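Local coordinates for protein neurotoxin (Clostridium botulinum, PDB 2QN0) that acts as the zinc-dependent protease light chain of botulinum neurotoxin serotype C1 and probably cleaves SNARE proteins, with dual substrate specificity, at residues D48-N53 and S171-T176; Y108-D113 and P154-T159; E218-P223 and N397-P402. One frame throughout, in Å; residues are numbered along the deposited sequence.

Contact 1. Residues D48-N53 and S171-T176; sequences DRFSRN and STFKLT
Phe173 reaches across to Phe50 and Arg52, joining the loop after strand 43-46 to the loop that runs on from strand 169-171 at one edge of the mixed sheet. The backbones stay well separated, 10.4 Å between the CA atoms of Arg52 and Phe173, so side chains alone close the gap. The ring-to-ring touch is light. The CZ atoms of Phe50 and Phe173 approach to 4.2 Å, the rings meeting at an oblique angle, and both rings also pack on Ile191 of strand 190-193. Arg52 packs more closely, its CD 3.6 Å from Phe173 CE1. Bends at chi2 and chi3 (-65° and -59°) fold the arginine back, carrying its aliphatic part and NE along Phe173 while the two side chains run in opposite directions. The guanidinium stands almost perpendicular to the ring, 83° between planes, rather than stacked on it, and its NH1 is held by Leu26 O. The polar bonds of Ser51 and Asn53 do not cross the contact. Glu163 OE2 bonds to both Ser51 OG and Asn53 ND2, and Ser51 forms an ST turn in which its OG accepts from Asn53 N at 3.1 Å.

Contact 2. Residues Y108-D113 and P154-T159; sequences YRLSTD and PSVIIT
Leu110, in the last turn of helix 101-112, and Asp113, where the backbone first leaves helical angles, face Ser155, just before strand 156-159, and Val156, the first residue of that strand. This is a helix end packed on an interior strand of the mixed sheet. Both segments also bond through their backbones to Asn42, just ahead of neighbouring strand 43-46, Asn42 pairing with Ser111 on the helix and with Ser155.

The apolar contact is a single methyl pair: Leu110 CD2 lies 4.1 Å from Val156 CG2, the side chains crossing at a slant. Val156 has CG1 anti to its own nitrogen (chi1 179°), which leaves CG2 as the branch that meets the leucine. Leu110 is enclosed further by Leu231, Met235 and Leu238 of helix 223-238, the helix whose His229 and His233 bind the zinc ion; the Leu110 side chain is about 13 Å from the metal. Leu110 thus packs against both Val156 of the sheet and the metal-binding helix.

Beside this pair, Ser155 turns its polar group to the helix end, where the Asp113 carboxylate is engaged elsewhere, its OD2 bonded to Tyr239 OH. Ser155 CB approaches Leu110 O to 3.5 Å. A water joins the two segments by donating to two carbonyls of the helix end, Leu110 O at 2.7 Å and Asp113 O at 2.5 Å, the latter short enough for the value to be doubtful. Other acceptors compete for this water's protons, so the bonds may be shared. On the strand side the same water lies 2.6 Å from Ser155 OG, a hydrogen bond whose direction is not settled.

Contact 3. Residues E218-P223 and N397-P402; sequences EFCMDP and NGFNIP
Phe399 presses one corner of its ring against the 218-223 segment. Its CE2 is the common point of touch, 3.6 Å from Pro223 CD and 4.0 Å from Cys220 SG. The proline comes at the ring obliquely, and so does the sulfur, whose distance to the ring centroid is 4.7 Å along a line 41° off the normal, a sulfur-aromatic contact. Cys220 holds its SG between the backbone nitrogen and carbonyl carbon (chi1 67°), the orientation that turns the sulfur to the phenylalanine.

No direct hydrogen bond crosses here, but a water does: it donates to Asp222 OD2 at 2.8 Å and accepts from Phe399 N at 2.9 Å. Asp222 is the N-cap of helix 223-238, the helix that carries the HExxH zinc-binding motif of this protease family. Asp222 OD1 takes the backbone N-H of Ile224 and bonds to Tyr393 OH, while OD2 forms a salt bridge with Arg96, which together fix the rotation of the carboxylate.

In the 397-402 segment, Phe399 is presented by a type II' turn from Asn397 to Asn400 with Gly398 at its positive-phi position, and Tyr393 meets its ring edge-to-face. One step farther out, Gln413 ties the segments together, its NE2 donating to Cys220 O while its OE1 accepts from Asn400 ND2.

In the fold
Contacts 1 and 2 adjoin: contact 2 lies against the mixed sheet, contact 1 in loops that continue from its strands, and contact 2 is nested along the chain inside the loop closed by contact 1. They touch where Phe50 CB comes 3.4 Å from Thr159 OG1. Contact 1 is only partly buried, with an exposed arginine, whereas contacts 2 and 3 are buried. Contact 3 lies across the chain's centre from contact 1, about 32 Å away centre to centre. What links it to contact 2 is helix 223-238: Asp222 of contact 3 caps its start, while Leu110 of contact 2 packs against its side. Each buried contact uses a bridging water; contact 1 relies on ring and aliphatic packing.

Contact 1. Residues D48-N53 and S171-T176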
loop_
_atom_site.group_PDB
_atom_site.type_symbol
_atom_site.label_atom_id
_atom_site.label_comp_id
_atom_site.label_asym_id
_atom_site.label_seq_id
_atom_site.Cartn_x
_atom_site.Cartn_y
_atom_site.Cartn_z
ATOM N N ASP A 48 9.196 6.390 9.781
ATOM C CA ASP A 48 9.948 5.612 10.768
ATOM C C ASP A 48 9.949 4.126 10.422
ATOM O O ASP A 48 9.103 3.657 9.658
ATOM C CB ASP A 48 9.318 5.724 12.161
ATOM C CG ASP A 48 9.234 7.141 12.675
ATOM O OD1 ASP A 48 9.858 8.049 12.086
ATOM O OD2 ASP A 48 8.537 7.333 13.694
ATOM N N ARG A 49 10.890 3.383 10.997
ATOM C CA ARG A 49 10.927 1.939 10.791
ATOM C C ARG A 49 9.718 1.440 11.585
ATOM O O ARG A 49 9.335 2.052 12.586
ATOM C CB ARG A 49 12.230 1.336 11.336
ATOM C CG ARG A 49 13.477 1.753 10.560
ATOM C CD ARG A 49 13.420 1.283 9.103
ATOM N NE ARG A 49 13.585 -0.167 8.977
ATOM C CZ ARG A 49 14.755 -0.795 9.050
ATOM N NH1 ARG A 49 15.871 -0.103 9.244
ATOM N NH2 ARG A 49 14.812 -2.118 8.926
ATOM N N PHE A 50 9.124 0.334 11.144
ATOM C CA PHE A 50 7.924 -0.210 11.778
ATOM C C PHE A 50 8.063 -1.700 12.083
ATOM O O PHE A 50 8.644 -2.446 11.302
ATOM C CB PHE A 50 6.731 0.010 10.830
ATOM C CG PHE A 50 5.399 -0.448 11.376
ATOM C CD1 PHE A 50 4.676 0.353 12.255
ATOM C CD2 PHE A 50 4.851 -1.664 10.974
ATOM C CE1 PHE A 50 3.421 -0.046 12.723
ATOM C CE2 PHE A 50 3.595 -2.073 11.437
ATOM C CZ PHE A 50 2.880 -1.261 12.313
ATOM N N SER A 51 7.527 -2.130 13.218
ATOM C CA SER A 51 7.583 -3.541 13.576
ATOM C C SER A 51 6.371 -3.966 14.385
ATOM O O SER A 51 5.761 -3.157 15.087
ATOM C CB SER A 51 8.854 -3.859 14.366
ATOM O OG SER A 51 8.888 -5.236 14.715
ATOM N N ARG A 52 6.023 -5.243 14.269
ATOM C CA ARG A 52 4.897 -5.813 14.995
ATOM C C ARG A 52 5.395 -6.893 15.950
ATOM O O ARG A 52 4.611 -7.491 16.685
ATOM C CB ARG A 52 3.886 -6.414 14.014
ATOM C CG ARG A 52 3.140 -5.374 13.183
ATOM C CD ARG A 52 2.273 -4.511 14.085
ATOM N NE ARG A 52 1.310 -5.331 14.811
ATOM C CZ ARG A 52 1.142 -5.299 16.128
ATOM N NH1 ARG A 52 1.873 -4.484 16.877
ATOM N NH2 ARG A 52 0.248 -6.095 16.698
ATOM N N ASN A 53 6.703 -7.131 15.940
ATOM C CA ASN A 53 7.298 -8.144 16.811
ATOM C C ASN A 53 7.695 -7.581 18.172
ATOM O O ASN A 53 8.259 -6.490 18.263
ATOM C CB ASN A 53 8.539 -8.753 16.149
ATOM C CG ASN A 53 8.216 -9.495 14.871
ATOM O OD1 ASN A 53 7.367 -10.389 14.855
ATOM N ND2 ASN A 53 8.898 -9.135 13.791
ATOM N N SER A 171 -0.615 -4.187 5.727
ATOM C CA SER A 171 -1.407 -4.960 6.678
ATOM C C SER A 171 -2.542 -4.169 7.304
ATOM O O SER A 171 -2.528 -2.936 7.307
ATOM C CB SER A 171 -0.513 -5.456 7.824
ATOM O OG SER A 171 0.716 -5.982 7.356
ATOM N N THR A 172 -3.534 -4.894 7.814
ATOM C CA THR A 172 -4.632 -4.279 8.552
ATOM C C THR A 172 -4.515 -4.974 9.907
ATOM O O THR A 172 -3.820 -5.988 10.026
ATOM C CB THR A 172 -6.022 -4.532 7.924
ATOM O OG1 THR A 172 -6.288 -5.936 7.861
ATOM C CG2 THR A 172 -6.079 -3.923 6.523
ATOM N N PHE A 173 -5.181 -4.446 10.922
ATOM C CA PHE A 173 -5.062 -5.010 12.260
ATOM C C PHE A 173 -6.409 -5.125 12.946
ATOM O O PHE A 173 -7.334 -4.383 12.634
ATOM C CB PHE A 173 -4.123 -4.119 13.070
ATOM C CG PHE A 173 -2.836 -3.814 12.357
ATOM C CD1 PHE A 173 -1.724 -4.628 12.521
ATOM C CD2 PHE A 173 -2.761 -2.749 11.462
ATOM C CE1 PHE A 173 -0.554 -4.393 11.801
ATOM C CE2 PHE A 173 -1.596 -2.508 10.738
ATOM C CZ PHE A 173 -0.493 -3.332 10.908
ATOM N N LYS A 174 -6.515 -6.057 13.888
ATOM C CA LYS A 174 -7.772 -6.260 14.590
ATOM C C LYS A 174 -7.540 -6.697 16.029
ATOM O O LYS A 174 -6.445 -7.139 16.388
ATOM C CB LYS A 174 -8.589 -7.341 13.880
ATOM C CG LYS A 174 -7.966 -8.730 14.005
ATOM C CD LYS A 174 -8.828 -9.805 13.367
ATOM C CE LYS A 174 -8.237 -11.183 13.604
ATOM N NZ LYS A 174 -8.188 -11.523 15.056
ATOM N N LEU A 175 -8.578 -6.571 16.851
ATOM C CA LEU A 175 -8.492 -6.999 18.239
ATOM C C LEU A 175 -8.603 -8.524 18.223
ATOM O O LEU A 175 -9.170 -9.100 17.293
ATOM C CB LEU A 175 -9.630 -6.392 19.064
ATOM C CG LEU A 175 -9.653 -4.863 19.163
ATOM C CD1 LEU A 175 -10.826 -4.429 20.031
ATOM C CD2 LEU A 175 -8.342 -4.361 19.750
ATOM N N THR A 176 -8.063 -9.167 19.251
ATOM C CA THR A 176 -8.062 -10.625 19.352
ATOM C C THR A 176 -9.370 -11.353 19.029
ATOM O O THR A 176 -9.377 -12.288 18.228
ATOM C CB THR A 176 -7.604 -11.072 20.757
ATOM O OG1 THR A 176 -6.307 -10.526 21.032
ATOM C CG2 THR A 176 -7.529 -12.588 20.836
#

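Contact 2. Residues Y108-D113 and P154-T159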
loop_
_atom_site.group_PDB
_atom_site.type_symbol
_atom_site.label_atom_id
_atom_site.label_comp_id
_atom_site.label_asym_id
_atom_site.label_seq_id
_atom_site.Cartn_x
_atom_site.Cartn_y
_atom_site.Cartn_z
ATOM N N TYR A 108 -7.045 9.440 -5.264
ATOM C CA TYR A 108 -8.316 10.043 -4.888
ATOM C C TYR A 108 -9.143 9.076 -4.044
ATOM O O TYR A 108 -9.641 9.430 -2.974
ATOM C CB TYR A 108 -9.112 10.427 -6.137
ATOM C CG TYR A 108 -10.504 10.923 -5.825
ATOM C CD1 TYR A 108 -10.715 12.204 -5.317
ATOM C CD2 TYR A 108 -11.611 10.088 -5.985
ATOM C CE1 TYR A 108 -11.996 12.642 -4.973
ATOM C CE2 TYR A 108 -12.892 10.515 -5.643
ATOM C CZ TYR A 108 -13.076 11.791 -5.137
ATOM O OH TYR A 108 -14.340 12.211 -4.788
ATOM N N ARG A 109 -9.292 7.847 -4.524
ATOM C CA ARG A 109 -10.083 6.866 -3.793
ATOM C C ARG A 109 -9.509 6.548 -2.419
ATOM O O ARG A 109 -10.226 6.571 -1.420
ATOM C CB ARG A 109 -10.227 5.585 -4.620
ATOM C CG ARG A 109 -10.939 5.824 -5.943
ATOM C CD ARG A 109 -11.278 4.532 -6.657
ATOM N NE ARG A 109 -11.783 4.802 -8.001
ATOM C CZ ARG A 109 -12.345 3.895 -8.792
ATOM N NH1 ARG A 109 -12.485 2.643 -8.379
ATOM N NH2 ARG A 109 -12.754 4.241 -10.006
ATOM N N LEU A 110 -8.216 6.253 -2.362
ATOM C CA LEU A 110 -7.585 5.933 -1.086
ATOM C C LEU A 110 -7.596 7.088 -0.084
ATOM O O LEU A 110 -7.634 6.863 1.125
ATOM C CB LEU A 110 -6.141 5.482 -1.310
ATOM C CG LEU A 110 -5.961 4.089 -1.922
ATOM C CD1 LEU A 110 -4.481 3.833 -2.185
ATOM C CD2 LEU A 110 -6.521 3.039 -0.970
ATOM N N SER A 111 -7.567 8.318 -0.582
ATOM C CA SER A 111 -7.536 9.477 0.301
ATOM C C SER A 111 -8.900 10.073 0.596
ATOM O O SER A 111 -9.007 10.971 1.428
ATOM C CB SER A 111 -6.638 10.568 -0.297
ATOM O OG SER A 111 -7.221 11.127 -1.461
ATOM N N THR A 112 -9.939 9.568 -0.067
ATOM C CA THR A 112 -11.290 10.090 0.127
ATOM C C THR A 112 -12.274 9.096 0.740
ATOM O O THR A 112 -12.961 9.423 1.707
ATOM C CB THR A 112 -11.874 10.591 -1.208
ATOM O OG1 THR A 112 -10.991 11.568 -1.773
ATOM C CG2 THR A 112 -13.242 11.219 -0.988
ATOM N N ASP A 113 -12.367 7.894 0.179
ATOM C CA ASP A 113 -13.291 6.905 0.730
ATOM C C ASP A 113 -12.745 6.359 2.037
ATOM O O ASP A 113 -11.534 6.261 2.220
ATOM C CB ASP A 113 -13.544 5.770 -0.267
ATOM C CG ASP A 113 -14.457 6.194 -1.405
ATOM O OD1 ASP A 113 -15.324 7.060 -1.170
ATOM O OD2 ASP A 113 -14.325 5.662 -2.524
ATOM N N PRO A 154 -6.960 7.823 9.775
ATOM C CA PRO A 154 -6.291 7.705 8.479
ATOM C C PRO A 154 -6.895 6.500 7.760
ATOM O O PRO A 154 -7.414 5.588 8.407
ATOM C CB PRO A 154 -4.831 7.425 8.857
ATOM C CG PRO A 154 -4.707 7.927 10.270
ATOM C CD PRO A 154 -6.029 7.544 10.881
ATOM N N SER A 155 -6.849 6.495 6.434
ATOM C CA SER A 155 -7.337 5.341 5.687
ATOM C C SER A 155 -6.103 4.513 5.349
ATOM O O SER A 155 -6.151 3.283 5.286
ATOM C CB SER A 155 -8.045 5.769 4.402
ATOM O OG SER A 155 -9.330 6.288 4.694
ATOM N N VAL A 156 -4.990 5.213 5.147
ATOM C CA VAL A 156 -3.721 4.577 4.825
ATOM C C VAL A 156 -2.574 5.308 5.514
ATOM O O VAL A 156 -2.500 6.536 5.480
ATOM C CB VAL A 156 -3.434 4.605 3.304
ATOM C CG1 VAL A 156 -2.074 3.959 3.022
ATOM C CG2 VAL A 156 -4.537 3.887 2.539
ATOM N N ILE A 157 -1.696 4.549 6.157
ATOM C CA ILE A 157 -0.515 5.130 6.785
ATOM C C ILE A 157 0.692 4.458 6.144
ATOM O O ILE A 157 0.835 3.236 6.201
ATOM C CB ILE A 157 -0.442 4.863 8.301
ATOM C CG1 ILE A 157 -1.627 5.509 9.016
ATOM C CG2 ILE A 157 0.874 5.426 8.858
ATOM C CD1 ILE A 157 -1.632 5.264 10.518
ATOM N N ILE A 158 1.544 5.250 5.504
ATOM C CA ILE A 158 2.748 4.707 4.895
ATOM C C ILE A 158 3.879 4.887 5.902
ATOM O O ILE A 158 4.059 5.976 6.446
ATOM C CB ILE A 158 3.103 5.458 3.600
ATOM C CG1 ILE A 158 2.005 5.217 2.560
ATOM C CG2 ILE A 158 4.469 5.002 3.087
ATOM C CD1 ILE A 158 2.140 6.050 1.329
ATOM N N THR A 159 4.618 3.815 6.171
ATOM C CA THR A 159 5.739 3.884 7.106
ATOM C C THR A 159 6.978 3.351 6.415
ATOM O O THR A 159 6.911 2.851 5.289
ATOM C CB THR A 159 5.532 2.999 8.359
ATOM O OG1 THR A 159 5.713 1.619 8.006
ATOM C CG2 THR A 159 4.142 3.189 8.935
HETATM O O HOH W 1 -9.689 7.862 2.653
#

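Contact 3. Residues E218-P223 and N397-P402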
loop_
_atom_site.group_PDB
_atom_site.type_symbol
_atom_site.label_atom_id
_atom_site.label_comp_id
_atom_site.label_asym_id
_atom_site.label_seq_id
_atom_site.Cartn_x
_atom_site.Cartn_y
_atom_site.Cartn_z
ATOM N N GLU A 218 19.504 -6.867 -17.313
ATOM C CA GLU A 218 18.795 -6.859 -16.043
ATOM C C GLU A 218 18.217 -5.448 -15.963
ATOM O O GLU A 218 18.871 -4.485 -16.366
ATOM C CB GLU A 218 19.757 -7.092 -14.882
ATOM C CG GLU A 218 20.154 -8.543 -14.693
ATOM C CD GLU A 218 21.152 -8.724 -13.569
ATOM O OE1 GLU A 218 21.072 -7.972 -12.577
ATOM O OE2 GLU A 218 22.008 -9.628 -13.672
ATOM N N PHE A 219 16.989 -5.334 -15.469
ATOM C CA PHE A 219 16.312 -4.046 -15.334
ATOM C C PHE A 219 15.887 -3.900 -13.883
ATOM O O PHE A 219 15.804 -4.889 -13.155
ATOM C CB PHE A 219 15.052 -4.008 -16.209
ATOM C CG PHE A 219 15.324 -3.856 -17.682
ATOM C CD1 PHE A 219 15.465 -2.594 -18.249
ATOM C CD2 PHE A 219 15.399 -4.976 -18.508
ATOM C CE1 PHE A 219 15.671 -2.447 -19.621
ATOM C CE2 PHE A 219 15.607 -4.840 -19.878
ATOM C CZ PHE A 219 15.742 -3.572 -20.438
ATOM N N CYS A 220 15.619 -2.671 -13.458
ATOM C CA CYS A 220 15.164 -2.441 -12.095
ATOM C C CYS A 220 13.672 -2.126 -12.157
ATOM O O CYS A 220 13.148 -1.782 -13.217
ATOM C CB CYS A 220 15.898 -1.248 -11.477
ATOM S SG CYS A 220 15.499 0.342 -12.265
ATOM N N MET A 221 12.979 -2.281 -11.035
ATOM C CA MET A 221 11.567 -1.927 -10.997
ATOM C C MET A 221 11.528 -0.426 -10.727
ATOM O O MET A 221 12.353 0.090 -9.973
ATOM C CB MET A 221 10.841 -2.643 -9.852
ATOM C CG MET A 221 10.271 -4.006 -10.209
ATOM S SD MET A 221 9.211 -4.597 -8.876
ATOM C CE MET A 221 7.754 -3.607 -9.155
ATOM N N ASP A 222 10.592 0.276 -11.354
ATOM C CA ASP A 222 10.462 1.704 -11.110
ATOM C C ASP A 222 9.836 1.815 -9.719
ATOM O O ASP A 222 8.844 1.141 -9.418
ATOM C CB ASP A 222 9.535 2.345 -12.147
ATOM C CG ASP A 222 9.451 3.859 -12.000
ATOM O OD1 ASP A 222 9.331 4.340 -10.856
ATOM O OD2 ASP A 222 9.497 4.568 -13.028
ATOM N N PRO A 223 10.416 2.649 -8.845
ATOM C CA PRO A 223 9.894 2.826 -7.491
ATOM C C PRO A 223 8.389 3.082 -7.406
ATOM O O PRO A 223 7.752 2.670 -6.432
ATOM C CB PRO A 223 10.706 4.005 -6.963
ATOM C CG PRO A 223 12.030 3.786 -7.603
ATOM C CD PRO A 223 11.661 3.420 -9.028
ATOM N N ASN A 397 9.197 11.131 -16.468
ATOM C CA ASN A 397 9.733 9.903 -17.053
ATOM C C ASN A 397 10.481 8.944 -16.137
ATOM O O ASN A 397 11.059 7.970 -16.617
ATOM C CB ASN A 397 10.655 10.250 -18.225
ATOM C CG ASN A 397 9.948 11.027 -19.311
ATOM O OD1 ASN A 397 10.176 12.224 -19.485
ATOM N ND2 ASN A 397 9.072 10.350 -20.046
ATOM N N GLY A 398 10.470 9.197 -14.835
ATOM C CA GLY A 398 11.193 8.317 -13.935
ATOM C C GLY A 398 12.667 8.298 -14.308
ATOM O O GLY A 398 13.292 9.355 -14.411
ATOM N N PHE A 399 13.222 7.108 -14.526
ATOM C CA PHE A 399 14.636 6.962 -14.887
ATOM C C PHE A 399 14.911 7.158 -16.380
ATOM O O PHE A 399 16.028 7.499 -16.768
ATOM C CB PHE A 399 15.150 5.564 -14.517
ATOM C CG PHE A 399 15.230 5.298 -13.042
ATOM C CD1 PHE A 399 16.154 5.966 -12.243
ATOM C CD2 PHE A 399 14.405 4.339 -12.454
ATOM C CE1 PHE A 399 16.261 5.684 -10.880
ATOM C CE2 PHE A 399 14.502 4.048 -11.093
ATOM C CZ PHE A 399 15.434 4.720 -10.302
ATOM N N ASN A 400 13.900 6.924 -17.212
ATOM C CA ASN A 400 14.056 7.014 -18.666
ATOM C C ASN A 400 13.964 8.439 -19.204
ATOM O O ASN A 400 13.100 8.765 -20.020
ATOM C CB ASN A 400 13.019 6.106 -19.325
ATOM C CG ASN A 400 13.053 4.699 -18.754
ATOM O OD1 ASN A 400 14.126 4.115 -18.606
ATOM N ND2 ASN A 400 11.886 4.153 -18.425
ATOM N N ILE A 401 14.899 9.266 -18.752
ATOM C CA ILE A 401 14.964 10.680 -19.108
ATOM C C ILE A 401 15.612 10.957 -20.464
ATOM O O ILE A 401 16.741 10.543 -20.720
ATOM C CB ILE A 401 15.733 11.453 -18.018
ATOM C CG1 ILE A 401 15.082 11.196 -16.653
ATOM C CG2 ILE A 401 15.740 12.945 -18.331
ATOM C CD1 ILE A 401 15.928 11.627 -15.467
ATOM N N PRO A 402 14.899 11.676 -21.348
ATOM C CA PRO A 402 15.380 12.027 -22.689
ATOM C C PRO A 402 16.672 12.848 -22.659
ATOM O O PRO A 402 17.584 12.616 -23.453
ATOM C CB PRO A 402 14.214 12.820 -23.276
ATOM C CG PRO A 402 13.024 12.221 -22.592
ATOM C CD PRO A 402 13.504 12.114 -21.169
HETATM O O HOH W 2 11.663 4.654 -14.830
#